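Local coordinates for uncharacterized protein YjgB (Bacillus subtilis, PDB 4YGT), which is of unknown function but is probably a secreted lipoprotein, and gives the DUF4309 family, of the PepSY clan, its first structural representative, at residues N25-G30 with Y135-Y140; T40-T45 with D85-E90; R92-G97 with A152-L157. One frame throughout, in Å; residues are numbered along the deposited sequence.

Contact 1. Residues N25-G30 with Y135-Y140; sequences NTAYKG and YDTGRY. With EDO (1,2-ethanediol), chain F.
The rings of Y28 and Y140 pack against T137 and G30 respectively. The Y140 ring lies flat against G30, whose CA sits over the ring centre, 3.4 Å from the centroid and 6° off the ring normal, in a close CH-pi contact. R139 CB lies against the opposite face of that ring, and Y28 O meets its edge in plane, 3.4 Å from Y140 CE2. The Y28 ring in turn is laid over the T137 backbone: T137 CA stands above the ring centre, and T137 CB makes a second CH-pi contact, 3.9 Å from the centroid. Y28 CG is anti to its own carbonyl carbon and beside the backbone N (chi1 -80°); although CB points away from the hairpin, the ring comes over T137. A27 CB fills in beside them, 3.7 Å from T137 CG2.

The backbone motifs explain this fit. Helix 14-27 ends in a Schellman motif at G30, where phi is positive and a side chain would run into the Y140 ring, while strands 131-137 and 140-146 are joined by a type II' turn from T137 to Y140, a beta hairpin with G138 beside Y28.

Polar links are fewer. A water bridges Y28 O and R139 N, donating to the former and accepting from the latter. An ethanediol, probably from the crystallisation liquor, takes a hydrogen bond from R139 NE to its O1 (2.8 Å), and its O2 is bonded to Y140 OH (3.1 Å). Y28 OH pairs with Y24 OH.

Contact 2. Residues T40-T45 with D85-E90; sequences TINKST and DMTISE
N42 and I88 are joined through their backbones: N42 N donates to I88 O at 2.8 Å, the donor lying in the carbonyl plane. A second bond runs the other way, from I88 N to S44 O (2.9 Å), and is nearly linear at the acceptor, with a C=O...N angle of 164°. T87 CA and I88 CG1 also press on S44 O, the latter at 3.4 Å.

Within the 40-45 loop, T40 O accepts from both K43 N and S44 N. T40 N is taken by S44 OG (2.8 Å), and T40 OG1 bonds E31. The loop thus satisfies much of its own backbone as it leads to T45, the N-cap of helix 46-53, and a single bridge between T45 and T87 ties it to the start of strand 88-95.

D85 forms an Asx turn in which OD1 accepts from T87 N, above the carboxylate plane, and from T87 OG1 on the syn side (2.7 Å). T87 OG1 reaches this oxygen because it sits between its backbone N and carbonyl carbon (chi1 64°), while CG2 lies 3.9 Å from K43 O. A valine in place of T87 would probably leave D85 OD1 with the backbone N alone and the carboxylate freer to turn. The I41 and I88 side chains cross at about a right angle, I88 CG2 4.1 Å from I41 CG1; I88 CD1 rests on S44 CB.

Contact 3. Residues R92-G97 with A152-L157; sequences RYFGTG and ADHVNL. With EDO (1,2-ethanediol), chain D; SO4 (sulfate ion), chain B.
R92 lies alongside H154 and N156, all three side chains pointing the same way from one face of the sheet. CG of R92 is anti to its backbone N (chi1 -160°), which sets it 3.0 Å from N156 OD1. The chain then bends at chi3, and NE gives that same oxygen a weak hydrogen bond of 3.1 Å. NH2 of R92 is paired with E90 in a salt bridge and reaches a sulfate, probably from the crystallisation liquor, by a weak bond.

H154 stands beside R92 on this face. R92 CD rests over the imidazole, offset toward the rim and 4.1 Å from the centroid, a CH-pi contact, with the guanidinium and ring planes 25° apart. From its own strand, H154 ND1 donates to N156 OD1 (3.0 Å), the oxygen lying 30° out of the ring plane, so that one amide oxygen ties both neighbours together. H154 ND1 and R92 NE are 4.1 Å apart, and the arginine would be expected to disfavour a protonated imidazole. F94 comes in beside the same histidine, with CD1 3.8 Å from H154 CB.

Y93, on the other face, contributes mainly backbone. Its N donates almost straight to V155 O (2.8 Å), and its O accepts from V155 N. CB of Y93 packs on V155 CB, while its side chain also touches L19 of helix 14-27.

R92-N156 is a non-hydrogen-bonded pair and Y93-V155 a hydrogen-bonded one, the regular antiparallel pairing by which strands 88-95 and 152-159 meet in the middle of the seven-stranded sheet.

How the contacts relate
All three contacts reach the same antiparallel sheet. Contact 3 joins two adjacent central strands, its centre about 5 Å from that of the chain, against about 12 and 14 Å for contacts 1 and 2. All are partly buried, but only contacts 1 and 2 involve exposed residues. Their chemistry follows: contact 3 combines paired backbones with a polar cluster on one face, contact 2 fixes a loop to a strand start mostly by backbone bonds, and contact 1 sets a helix end on a hairpin turn through aromatic rings. Contacts 2 and 3 share strand 88-95. L157 touches A27, G30 and Y140 of contact 1 and its O meets I41 of contact 2, while G30 O probably bonds I41 N.

Contact 1. Residues N25-G30 with Y135-Y140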
ATOM      1  N   ASN A  25       9.293   7.552   0.604  1.00 48.28           N
ATOM      2  CA  ASN A  25       9.444   8.853  -0.052  1.00 47.32           C
ATOM      3  C   ASN A  25       8.098   9.452  -0.445  1.00 47.04           C
ATOM      4  O   ASN A  25       7.766  10.519   0.067  1.00 47.11           O
ATOM      5  CB  ASN A  25      10.347   8.711  -1.299  1.00 52.40           C
ATOM      6  CG  ASN A  25      10.579   9.965  -2.147  1.00 78.79           C
ATOM      7  OD1 ASN A  25      11.236  10.926  -1.735  1.00 72.27           O
ATOM      8  ND2 ASN A  25      10.158   9.923  -3.408  1.00 71.20           N
ATOM      9  N   THR A  26       7.305   8.756  -1.291  1.00 38.94           N
ATOM     10  CA  THR A  26       6.052   9.299  -1.812  1.00 37.49           C
ATOM     11  C   THR A  26       4.972   9.390  -0.736  1.00 39.66           C
ATOM     12  O   THR A  26       4.131  10.297  -0.802  1.00 39.49           O
ATOM     13  CB  THR A  26       5.547   8.569  -3.083  1.00 43.16           C
ATOM     14  OG1 THR A  26       4.957   7.320  -2.751  1.00 51.02           O
ATOM     15  CG2 THR A  26       6.629   8.373  -4.106  1.00 48.80           C
ATOM     16  N   ALA A  27       5.028   8.518   0.267  1.00 35.66           N
ATOM     17  CA  ALA A  27       4.114   8.516   1.429  1.00 35.89           C
ATOM     18  C   ALA A  27       4.002   9.896   2.107  1.00 39.44           C
ATOM     19  O   ALA A  27       2.932  10.218   2.602  1.00 38.90           O
ATOM     20  CB  ALA A  27       4.571   7.492   2.442  1.00 37.70           C
ATOM     21  N   TYR A  28       5.057  10.731   2.059  1.00 38.73           N
ATOM     22  CA  TYR A  28       5.047  12.105   2.614  1.00 41.27           C
ATOM     23  C   TYR A  28       4.120  13.076   1.828  1.00 48.13           C
ATOM     24  O   TYR A  28       3.677  14.081   2.396  1.00 50.69           O
ATOM     25  CB  TYR A  28       6.452  12.679   2.651  1.00 42.77           C
ATOM     26  CG  TYR A  28       7.279  12.207   3.819  1.00 44.45           C
ATOM     27  CD1 TYR A  28       8.053  11.055   3.727  1.00 45.31           C
ATOM     28  CD2 TYR A  28       7.355  12.955   4.991  1.00 47.42           C
ATOM     29  CE1 TYR A  28       8.838  10.626   4.792  1.00 48.58           C
ATOM     30  CE2 TYR A  28       8.127  12.529   6.074  1.00 50.48           C
ATOM     31  CZ  TYR A  28       8.870  11.365   5.967  1.00 56.74           C
ATOM     32  OH  TYR A  28       9.657  10.957   7.010  1.00 61.19           O
ATOM     33  N   LYS A  29       3.832  12.761   0.550  1.00 42.70           N
ATOM     34  CA  LYS A  29       2.908  13.452  -0.375  1.00 43.32           C
ATOM     35  C   LYS A  29       1.465  12.927  -0.235  1.00 43.73           C
ATOM     36  O   LYS A  29       0.571  13.443  -0.911  1.00 44.68           O
ATOM     37  CB  LYS A  29       3.267  13.162  -1.860  1.00 45.38           C
ATOM     38  CG  LYS A  29       4.527  13.668  -2.488  1.00 59.56           C
ATOM     39  CD  LYS A  29       4.448  13.140  -3.942  1.00 61.22           C
ATOM     40  CE  LYS A  29       5.522  13.594  -4.891  1.00 77.99           C
ATOM     41  NZ  LYS A  29       5.337  13.009  -6.250  1.00 84.58           N
ATOM     42  N   GLY A  30       1.291  11.813   0.472  1.00 37.03           N
ATOM     43  CA  GLY A  30      -0.012  11.149   0.601  1.00 36.01           C
ATOM     44  C   GLY A  30      -0.403  10.420  -0.677  1.00 37.77           C
ATOM     45  O   GLY A  30      -1.575  10.367  -1.062  1.00 36.40           O
ATOM     46  N   TYR A 135       5.403   3.187   9.849  1.00 54.78           N
ATOM     47  CA  TYR A 135       6.390   4.256   9.660  1.00 54.76           C
ATOM     48  C   TYR A 135       5.663   5.588   9.465  1.00 53.63           C
ATOM     49  O   TYR A 135       4.852   5.690   8.560  1.00 48.51           O
ATOM     50  CB  TYR A 135       7.311   3.951   8.457  1.00 54.35           C
ATOM     51  CG  TYR A 135       8.378   2.932   8.787  1.00 59.48           C
ATOM     52  CD1 TYR A 135       9.599   3.323   9.325  1.00 64.33           C
ATOM     53  CD2 TYR A 135       8.157   1.571   8.591  1.00 60.33           C
ATOM     54  CE1 TYR A 135      10.577   2.386   9.658  1.00 68.10           C
ATOM     55  CE2 TYR A 135       9.133   0.626   8.903  1.00 64.39           C
ATOM     56  CZ  TYR A 135      10.344   1.037   9.437  1.00 75.23           C
ATOM     57  OH  TYR A 135      11.311   0.107   9.754  1.00 80.88           O
ATOM     58  N   ASP A 136       5.913   6.589  10.332  1.00 52.74           N
ATOM     59  CA  ASP A 136       5.261   7.892  10.193  1.00 51.32           C
ATOM     60  C   ASP A 136       5.935   8.675   9.070  1.00 52.42           C
ATOM     61  O   ASP A 136       7.166   8.692   8.991  1.00 52.74           O
ATOM     62  CB  ASP A 136       5.271   8.681  11.508  1.00 56.90           C
ATOM     63  CG  ASP A 136       4.377   8.123  12.612  1.00 68.24           C
ATOM     64  OD1 ASP A 136       3.378   7.426  12.287  1.00 65.94           O
ATOM     65  OD2 ASP A 136       4.621   8.454  13.788  1.00 76.04           O
ATOM     66  N   THR A 137       5.122   9.259   8.167  1.00 47.26           N
ATOM     67  CA  THR A 137       5.580   9.998   6.980  1.00 45.56           C
ATOM     68  C   THR A 137       4.841  11.355   6.851  1.00 48.91           C
ATOM     69  O   THR A 137       3.951  11.538   6.018  1.00 46.27           O
ATOM     70  CB  THR A 137       5.416   9.128   5.710  1.00 44.47           C
ATOM     71  OG1 THR A 137       4.029   8.843   5.521  1.00 41.99           O
ATOM     72  CG2 THR A 137       6.210   7.830   5.777  1.00 41.02           C
ATOM     73  N   GLY A 138       5.225  12.283   7.705  1.00 47.86           N
ATOM     74  CA  GLY A 138       4.643  13.616   7.762  1.00 48.96           C
ATOM     75  C   GLY A 138       3.218  13.591   8.268  1.00 52.66           C
ATOM     76  O   GLY A 138       2.970  13.210   9.414  1.00 53.02           O
ATOM     77  N   ARG A 139       2.280  13.987   7.395  1.00 48.39           N
ATOM     78  CA  ARG A 139       0.842  13.979   7.653  1.00 49.18           C
ATOM     79  C   ARG A 139       0.256  12.567   7.510  1.00 52.17           C
ATOM     80  O   ARG A 139      -0.902  12.351   7.866  1.00 53.79           O
ATOM     81  CB  ARG A 139       0.131  14.869   6.623  1.00 49.86           C
ATOM     82  CG  ARG A 139       0.451  16.333   6.669  1.00 62.23           C
ATOM     83  CD  ARG A 139      -0.763  17.113   6.247  1.00 67.16           C
ATOM     84  NE  ARG A 139      -0.668  17.526   4.853  1.00 71.02           N
ATOM     85  CZ  ARG A 139      -1.527  18.346   4.263  1.00 90.66           C
ATOM     86  NH1 ARG A 139      -2.563  18.831   4.938  1.00 86.59           N
ATOM     87  NH2 ARG A 139      -1.359  18.690   2.997  1.00 81.18           N
ATOM     88  N   TYR A 140       1.014  11.637   6.896  1.00 44.39           N
ATOM     89  CA  TYR A 140       0.525  10.293   6.590  1.00 41.70           C
ATOM     90  C   TYR A 140       1.320   9.211   7.326  1.00 48.53           C
ATOM     91  O   TYR A 140       2.259   9.515   8.069  1.00 49.60           O
ATOM     92  CB  TYR A 140       0.572  10.073   5.043  1.00 38.27           C
ATOM     93  CG  TYR A 140       0.033  11.273   4.285  1.00 38.90           C
ATOM     94  CD1 TYR A 140      -1.336  11.451   4.105  1.00 41.11           C
ATOM     95  CD2 TYR A 140       0.887  12.286   3.840  1.00 39.25           C
ATOM     96  CE1 TYR A 140      -1.839  12.583   3.462  1.00 42.65           C
ATOM     97  CE2 TYR A 140       0.390  13.435   3.220  1.00 39.82           C
ATOM     98  CZ  TYR A 140      -0.972  13.576   3.028  1.00 48.41           C
ATOM     99  OH  TYR A 140      -1.471  14.691   2.391  1.00 48.71           O
TER
HETATM  100  C1  EDO F 205       2.146  17.198   1.995  1.00 71.95           C
HETATM  101  O1  EDO F 205       1.651  17.251   3.335  1.00 72.04           O
HETATM  102  C2  EDO F 205       1.233  16.331   1.069  1.00 73.26           C
HETATM  103  O2  EDO F 205      -0.027  16.928   0.744  1.00 73.55           O
HETATM  104  O   HOH W   1       3.283  15.105   4.895  1.00 42.14           O

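Contact 2. Residues T40-T45 with D85-E90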
ATOM      1  N   THR A  40      -3.909  11.400  -4.604  1.00 36.10           N
ATOM      2  CA  THR A  40      -3.640  11.876  -3.246  1.00 37.25           C
ATOM      3  C   THR A  40      -4.758  11.576  -2.238  1.00 42.68           C
ATOM      4  O   THR A  40      -5.929  11.906  -2.467  1.00 44.70           O
ATOM      5  CB  THR A  40      -3.349  13.388  -3.278  1.00 45.31           C
ATOM      6  OG1 THR A  40      -2.489  13.643  -4.372  1.00 46.15           O
ATOM      7  CG2 THR A  40      -2.679  13.925  -1.985  1.00 45.76           C
ATOM      8  N   ILE A  41      -4.355  11.053  -1.071  1.00 37.63           N
ATOM      9  CA  ILE A  41      -5.264  10.805   0.058  1.00 38.72           C
ATOM     10  C   ILE A  41      -5.967  12.126   0.427  1.00 45.24           C
ATOM     11  O   ILE A  41      -5.323  13.173   0.416  1.00 45.15           O
ATOM     12  CB  ILE A  41      -4.487  10.172   1.253  1.00 41.13           C
ATOM     13  CG1 ILE A  41      -4.308   8.663   0.982  1.00 39.97           C
ATOM     14  CG2 ILE A  41      -5.205  10.392   2.618  1.00 43.26           C
ATOM     15  CD1 ILE A  41      -3.136   8.152   1.453  1.00 50.23           C
ATOM     16  N   ASN A  42      -7.308  12.071   0.633  1.00 44.36           N
ATOM     17  CA  ASN A  42      -8.199  13.169   1.036  1.00 48.47           C
ATOM     18  C   ASN A  42      -8.307  14.284  -0.033  1.00 54.44           C
ATOM     19  O   ASN A  42      -8.897  15.333   0.241  1.00 57.94           O
ATOM     20  CB  ASN A  42      -7.724  13.767   2.386  1.00 50.97           C
ATOM     21  CG  ASN A  42      -8.802  14.263   3.316  1.00 81.33           C
ATOM     22  OD1 ASN A  42     -10.014  14.198   3.047  1.00 78.95           O
ATOM     23  ND2 ASN A  42      -8.367  14.789   4.448  1.00 78.93           N
ATOM     24  N   LYS A  43      -7.752  14.056  -1.242  1.00 48.33           N
ATOM     25  CA  LYS A  43      -7.750  15.055  -2.308  1.00 49.38           C
ATOM     26  C   LYS A  43      -8.265  14.443  -3.622  1.00 49.74           C
ATOM     27  O   LYS A  43      -9.215  14.974  -4.191  1.00 52.19           O
ATOM     28  CB  LYS A  43      -6.335  15.637  -2.466  1.00 51.14           C
ATOM     29  CG  LYS A  43      -6.254  17.013  -3.111  1.00 69.38           C
ATOM     30  CD  LYS A  43      -4.797  17.540  -3.190  1.00 85.02           C
ATOM     31  CE  LYS A  43      -4.178  17.956  -1.857  1.00 99.44           C
ATOM     32  NZ  LYS A  43      -4.788  19.198  -1.298  1.00114.51           N
ATOM     33  N   SER A  44      -7.667  13.340  -4.096  1.00 40.78           N
ATOM     34  CA  SER A  44      -8.128  12.690  -5.323  1.00 40.26           C
ATOM     35  C   SER A  44      -9.394  11.898  -5.009  1.00 48.60           C
ATOM     36  O   SER A  44      -9.584  11.471  -3.858  1.00 48.46           O
ATOM     37  CB  SER A  44      -7.046  11.792  -5.909  1.00 39.00           C
ATOM     38  OG  SER A  44      -5.899  12.563  -6.219  1.00 41.67           O
ATOM     39  N   THR A  45     -10.259  11.708  -6.020  1.00 46.78           N
ATOM     40  CA  THR A  45     -11.553  11.043  -5.848  1.00 48.24           C
ATOM     41  C   THR A  45     -11.597   9.612  -6.372  1.00 49.98           C
ATOM     42  O   THR A  45     -10.633   9.166  -6.987  1.00 48.02           O
ATOM     43  CB  THR A  45     -12.632  11.830  -6.598  1.00 55.41           C
ATOM     44  OG1 THR A  45     -12.303  11.844  -7.990  1.00 58.48           O
ATOM     45  CG2 THR A  45     -12.824  13.231  -6.067  1.00 54.07           C
ATOM     46  N   ASP A  85     -17.315  11.867   1.249  1.00 75.82           N
ATOM     47  CA  ASP A  85     -17.150  12.908   0.217  1.00 76.46           C
ATOM     48  C   ASP A  85     -16.522  12.384  -1.110  1.00 77.85           C
ATOM     49  O   ASP A  85     -16.346  13.167  -2.045  1.00 78.24           O
ATOM     50  CB  ASP A  85     -16.319  14.094   0.773  1.00 78.03           C
ATOM     51  CG  ASP A  85     -14.827  13.880   1.021  1.00 76.98           C
ATOM     52  OD1 ASP A  85     -14.325  12.752   0.754  1.00 70.45           O
ATOM     53  OD2 ASP A  85     -14.150  14.850   1.448  1.00 79.53           O
HETATM   54  N   MSE A  86     -16.187  11.080  -1.163  1.00 71.56           N
HETATM   55  CA  MSE A  86     -15.623  10.317  -2.287  1.00 68.06           C
HETATM   56  C   MSE A  86     -14.126  10.580  -2.537  1.00 63.98           C
HETATM   57  O   MSE A  86     -13.624  10.169  -3.577  1.00 59.48           O
HETATM   58  CB  MSE A  86     -16.421  10.509  -3.579  1.00 74.03           C
HETATM   59  CG  MSE A  86     -17.797   9.875  -3.517  1.00 87.38           C
HETATM   60 SE   MSE A  86     -18.796  10.184  -5.148  0.75102.62          SE
HETATM   61  CE  MSE A  86     -17.982   8.765  -6.284  1.00 93.55           C
ATOM     62  N   THR A  87     -13.401  11.184  -1.578  1.00 58.75           N
ATOM     63  CA  THR A  87     -11.947  11.361  -1.728  1.00 53.87           C
ATOM     64  C   THR A  87     -11.283  10.111  -1.154  1.00 52.52           C
ATOM     65  O   THR A  87     -11.898   9.415  -0.343  1.00 52.09           O
ATOM     66  CB  THR A  87     -11.431  12.661  -1.080  1.00 58.19           C
ATOM     67  OG1 THR A  87     -11.644  12.607   0.331  1.00 62.59           O
ATOM     68  CG2 THR A  87     -12.060  13.907  -1.671  1.00 52.25           C
ATOM     69  N   ILE A  88     -10.052   9.807  -1.573  1.00 45.46           N
ATOM     70  CA  ILE A  88      -9.344   8.600  -1.133  1.00 41.13           C
ATOM     71  C   ILE A  88      -9.059   8.629   0.399  1.00 47.07           C
ATOM     72  O   ILE A  88      -8.430   9.558   0.913  1.00 45.45           O
ATOM     73  CB  ILE A  88      -8.044   8.396  -1.958  1.00 40.29           C
ATOM     74  CG1 ILE A  88      -8.334   8.302  -3.496  1.00 38.76           C
ATOM     75  CG2 ILE A  88      -7.240   7.185  -1.452  1.00 39.14           C
ATOM     76  CD1 ILE A  88      -7.043   8.271  -4.382  1.00 34.43           C
ATOM     77  N   SER A  89      -9.507   7.585   1.119  1.00 45.68           N
ATOM     78  CA  SER A  89      -9.216   7.497   2.554  1.00 46.19           C
ATOM     79  C   SER A  89      -8.005   6.609   2.797  1.00 49.08           C
ATOM     80  O   SER A  89      -7.282   6.857   3.753  1.00 50.52           O
ATOM     81  CB  SER A  89     -10.418   7.011   3.358  1.00 49.24           C
ATOM     82  OG  SER A  89     -11.017   5.852   2.815  1.00 53.57           O
ATOM     83  N   GLU A  90      -7.744   5.603   1.917  1.00 42.65           N
ATOM     84  CA  GLU A  90      -6.608   4.693   2.085  1.00 39.02           C
ATOM     85  C   GLU A  90      -6.190   4.078   0.777  1.00 39.33           C
ATOM     86  O   GLU A  90      -7.037   3.786  -0.079  1.00 38.15           O
ATOM     87  CB  GLU A  90      -6.974   3.589   3.100  1.00 42.03           C
ATOM     88  CG  GLU A  90      -5.858   2.623   3.478  1.00 51.91           C
ATOM     89  CD  GLU A  90      -6.193   1.633   4.575  1.00 62.84           C
ATOM     90  OE1 GLU A  90      -7.115   1.901   5.379  1.00 54.00           O
ATOM     91  OE2 GLU A  90      -5.500   0.594   4.647  1.00 57.24           O
TER

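Contact 3. Residues R92-G97 with A152-L157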
ATOM      1  N   ARG A  92      -3.937   0.821  -0.724  1.00 31.74           N
ATOM      2  CA  ARG A  92      -3.387  -0.473  -0.402  1.00 32.25           C
ATOM      3  C   ARG A  92      -2.614  -0.996  -1.621  1.00 37.90           C
ATOM      4  O   ARG A  92      -3.178  -1.110  -2.708  1.00 38.37           O
ATOM      5  CB  ARG A  92      -4.537  -1.392   0.004  1.00 36.69           C
ATOM      6  CG  ARG A  92      -4.132  -2.592   0.813  1.00 51.34           C
ATOM      7  CD  ARG A  92      -5.340  -3.190   1.493  1.00 60.56           C
ATOM      8  NE  ARG A  92      -5.702  -2.508   2.738  1.00 65.68           N
ATOM      9  CZ  ARG A  92      -6.762  -2.832   3.472  1.00 74.83           C
ATOM     10  NH1 ARG A  92      -7.590  -3.783   3.067  1.00 69.23           N
ATOM     11  NH2 ARG A  92      -7.028  -2.173   4.589  1.00 57.91           N
ATOM     12  N   TYR A  93      -1.304  -1.251  -1.441  1.00 34.50           N
ATOM     13  CA  TYR A  93      -0.356  -1.770  -2.425  1.00 33.31           C
ATOM     14  C   TYR A  93      -0.182  -3.277  -2.168  1.00 37.25           C
ATOM     15  O   TYR A  93       0.244  -3.658  -1.085  1.00 34.82           O
ATOM     16  CB  TYR A  93       0.968  -0.989  -2.309  1.00 34.33           C
ATOM     17  CG  TYR A  93       2.077  -1.465  -3.214  1.00 38.76           C
ATOM     18  CD1 TYR A  93       2.190  -0.995  -4.518  1.00 41.77           C
ATOM     19  CD2 TYR A  93       3.033  -2.369  -2.762  1.00 41.90           C
ATOM     20  CE1 TYR A  93       3.191  -1.462  -5.370  1.00 46.55           C
ATOM     21  CE2 TYR A  93       4.049  -2.830  -3.599  1.00 44.25           C
ATOM     22  CZ  TYR A  93       4.126  -2.371  -4.904  1.00 51.01           C
ATOM     23  OH  TYR A  93       5.120  -2.833  -5.741  1.00 53.17           O
ATOM     24  N   PHE A  94      -0.509  -4.134  -3.166  1.00 34.54           N
ATOM     25  CA  PHE A  94      -0.484  -5.581  -2.975  1.00 36.15           C
ATOM     26  C   PHE A  94       0.730  -6.296  -3.582  1.00 43.67           C
ATOM     27  O   PHE A  94       0.876  -7.516  -3.409  1.00 45.09           O
ATOM     28  CB  PHE A  94      -1.751  -6.168  -3.575  1.00 37.31           C
ATOM     29  CG  PHE A  94      -2.973  -5.853  -2.746  1.00 38.29           C
ATOM     30  CD1 PHE A  94      -3.316  -6.644  -1.650  1.00 42.92           C
ATOM     31  CD2 PHE A  94      -3.827  -4.814  -3.104  1.00 38.52           C
ATOM     32  CE1 PHE A  94      -4.460  -6.363  -0.900  1.00 44.55           C
ATOM     33  CE2 PHE A  94      -4.970  -4.540  -2.361  1.00 41.78           C
ATOM     34  CZ  PHE A  94      -5.288  -5.316  -1.272  1.00 42.40           C
ATOM     35  N   GLY A  95       1.592  -5.542  -4.267  1.00 39.75           N
ATOM     36  CA  GLY A  95       2.725  -6.120  -4.974  1.00 41.48           C
ATOM     37  C   GLY A  95       2.223  -6.863  -6.197  1.00 43.85           C
ATOM     38  O   GLY A  95       1.065  -6.697  -6.584  1.00 40.66           O
ATOM     39  N   THR A  96       3.069  -7.712  -6.793  1.00 44.73           N
ATOM     40  CA  THR A  96       2.707  -8.522  -7.968  1.00 46.56           C
ATOM     41  C   THR A  96       2.607 -10.013  -7.573  1.00 54.24           C
ATOM     42  O   THR A  96       2.947 -10.394  -6.442  1.00 54.84           O
ATOM     43  CB  THR A  96       3.723  -8.299  -9.115  1.00 58.52           C
ATOM     44  OG1 THR A  96       4.916  -9.040  -8.847  1.00 67.28           O
ATOM     45  CG2 THR A  96       4.072  -6.828  -9.326  1.00 52.12           C
ATOM     46  N   GLY A  97       2.123 -10.830  -8.507  1.00 52.88           N
ATOM     47  CA  GLY A  97       2.019 -12.272  -8.337  1.00 55.92           C
ATOM     48  C   GLY A  97       3.223 -12.933  -8.962  1.00 65.26           C
ATOM     49  O   GLY A  97       3.797 -13.855  -8.372  1.00 68.56           O
ATOM     50  N   ALA A 152       5.892  -9.169   3.296  1.00 60.17           N
ATOM     51  CA  ALA A 152       4.771  -8.220   3.271  1.00 54.46           C
ATOM     52  C   ALA A 152       3.642  -8.730   2.376  1.00 54.84           C
ATOM     53  O   ALA A 152       3.891  -9.197   1.267  1.00 53.54           O
ATOM     54  CB  ALA A 152       5.244  -6.848   2.780  1.00 52.23           C
ATOM     55  N   ASP A 153       2.402  -8.619   2.862  1.00 51.31           N
ATOM     56  CA  ASP A 153       1.187  -9.000   2.140  1.00 49.81           C
ATOM     57  C   ASP A 153       0.672  -7.828   1.354  1.00 52.09           C
ATOM     58  O   ASP A 153       0.364  -7.972   0.174  1.00 52.75           O
ATOM     59  CB  ASP A 153       0.128  -9.506   3.109  1.00 51.86           C
ATOM     60  CG  ASP A 153       0.505 -10.845   3.713  1.00 60.07           C
ATOM     61  OD1 ASP A 153       1.302 -11.588   3.077  1.00 65.36           O
ATOM     62  OD2 ASP A 153       0.028 -11.146   4.814  1.00 56.03           O
ATOM     63  N   HIS A 154       0.608  -6.659   2.008  1.00 46.22           N
ATOM     64  CA  HIS A 154       0.222  -5.369   1.439  1.00 41.89           C
ATOM     65  C   HIS A 154       0.802  -4.241   2.291  1.00 46.22           C
ATOM     66  O   HIS A 154       1.180  -4.446   3.452  1.00 47.85           O
ATOM     67  CB  HIS A 154      -1.305  -5.211   1.269  1.00 40.40           C
ATOM     68  CG  HIS A 154      -2.105  -5.508   2.501  1.00 44.43           C
ATOM     69  ND1 HIS A 154      -2.288  -4.559   3.498  1.00 45.96           N
ATOM     70  CD2 HIS A 154      -2.761  -6.635   2.847  1.00 46.64           C
ATOM     71  CE1 HIS A 154      -3.050  -5.143   4.408  1.00 46.48           C
ATOM     72  NE2 HIS A 154      -3.368  -6.386   4.048  1.00 47.89           N
ATOM     73  N   VAL A 155       0.917  -3.067   1.680  1.00 40.12           N
ATOM     74  CA  VAL A 155       1.418  -1.840   2.296  1.00 37.98           C
ATOM     75  C   VAL A 155       0.293  -0.824   2.193  1.00 39.78           C
ATOM     76  O   VAL A 155      -0.211  -0.595   1.102  1.00 35.78           O
ATOM     77  CB  VAL A 155       2.718  -1.355   1.621  1.00 40.99           C
ATOM     78  CG1 VAL A 155       3.276  -0.137   2.337  1.00 41.48           C
ATOM     79  CG2 VAL A 155       3.762  -2.463   1.571  1.00 43.50           C
ATOM     80  N   ASN A 156      -0.160  -0.284   3.331  1.00 39.81           N
ATOM     81  CA  ASN A 156      -1.245   0.699   3.394  1.00 38.89           C
ATOM     82  C   ASN A 156      -0.762   2.114   3.606  1.00 44.08           C
ATOM     83  O   ASN A 156       0.166   2.345   4.375  1.00 45.62           O
ATOM     84  CB  ASN A 156      -2.227   0.357   4.510  1.00 38.02           C
ATOM     85  CG  ASN A 156      -2.830  -1.010   4.427  1.00 53.46           C
ATOM     86  OD1 ASN A 156      -2.814  -1.651   3.377  1.00 52.16           O
ATOM     87  ND2 ASN A 156      -3.379  -1.488   5.543  1.00 42.64           N
ATOM     88  N   LEU A 157      -1.412   3.076   2.934  1.00 40.38           N
ATOM     89  CA  LEU A 157      -1.133   4.491   3.131  1.00 39.01           C
ATOM     90  C   LEU A 157      -2.400   5.206   3.536  1.00 42.26           C
ATOM     91  O   LEU A 157      -3.407   5.095   2.845  1.00 40.17           O
ATOM     92  CB  LEU A 157      -0.525   5.143   1.886  1.00 37.67           C
ATOM     93  CG  LEU A 157      -0.088   6.611   2.024  1.00 41.78           C
ATOM     94  CD1 LEU A 157       1.057   6.770   2.996  1.00 42.64           C
ATOM     95  CD2 LEU A 157       0.280   7.162   0.706  1.00 41.90           C
TER
HETATM   96  C1  EDO D 203       0.410 -10.912 -12.187  1.00 62.34           C
HETATM   97  O1  EDO D 203       1.418 -10.855 -11.165  1.00 61.40           O
HETATM   98  C2  EDO D 203      -0.129 -12.341 -12.471  1.00 61.73           C
HETATM   99  O2  EDO D 203      -1.442 -12.520 -11.938  1.00 63.69           O
HETATM  100  S   SO4 B 201     -11.066  -3.889   5.979  1.00 62.85           S
HETATM  101  O1  SO4 B 201     -12.398  -3.287   5.842  1.00 61.24           O
HETATM  102  O2  SO4 B 201     -10.717  -4.713   4.826  1.00 64.16           O
HETATM  103  O3  SO4 B 201     -10.091  -2.803   6.133  1.00 64.78           O
HETATM  104  O4  SO4 B 201     -11.002  -4.754   7.141  1.00 65.88           O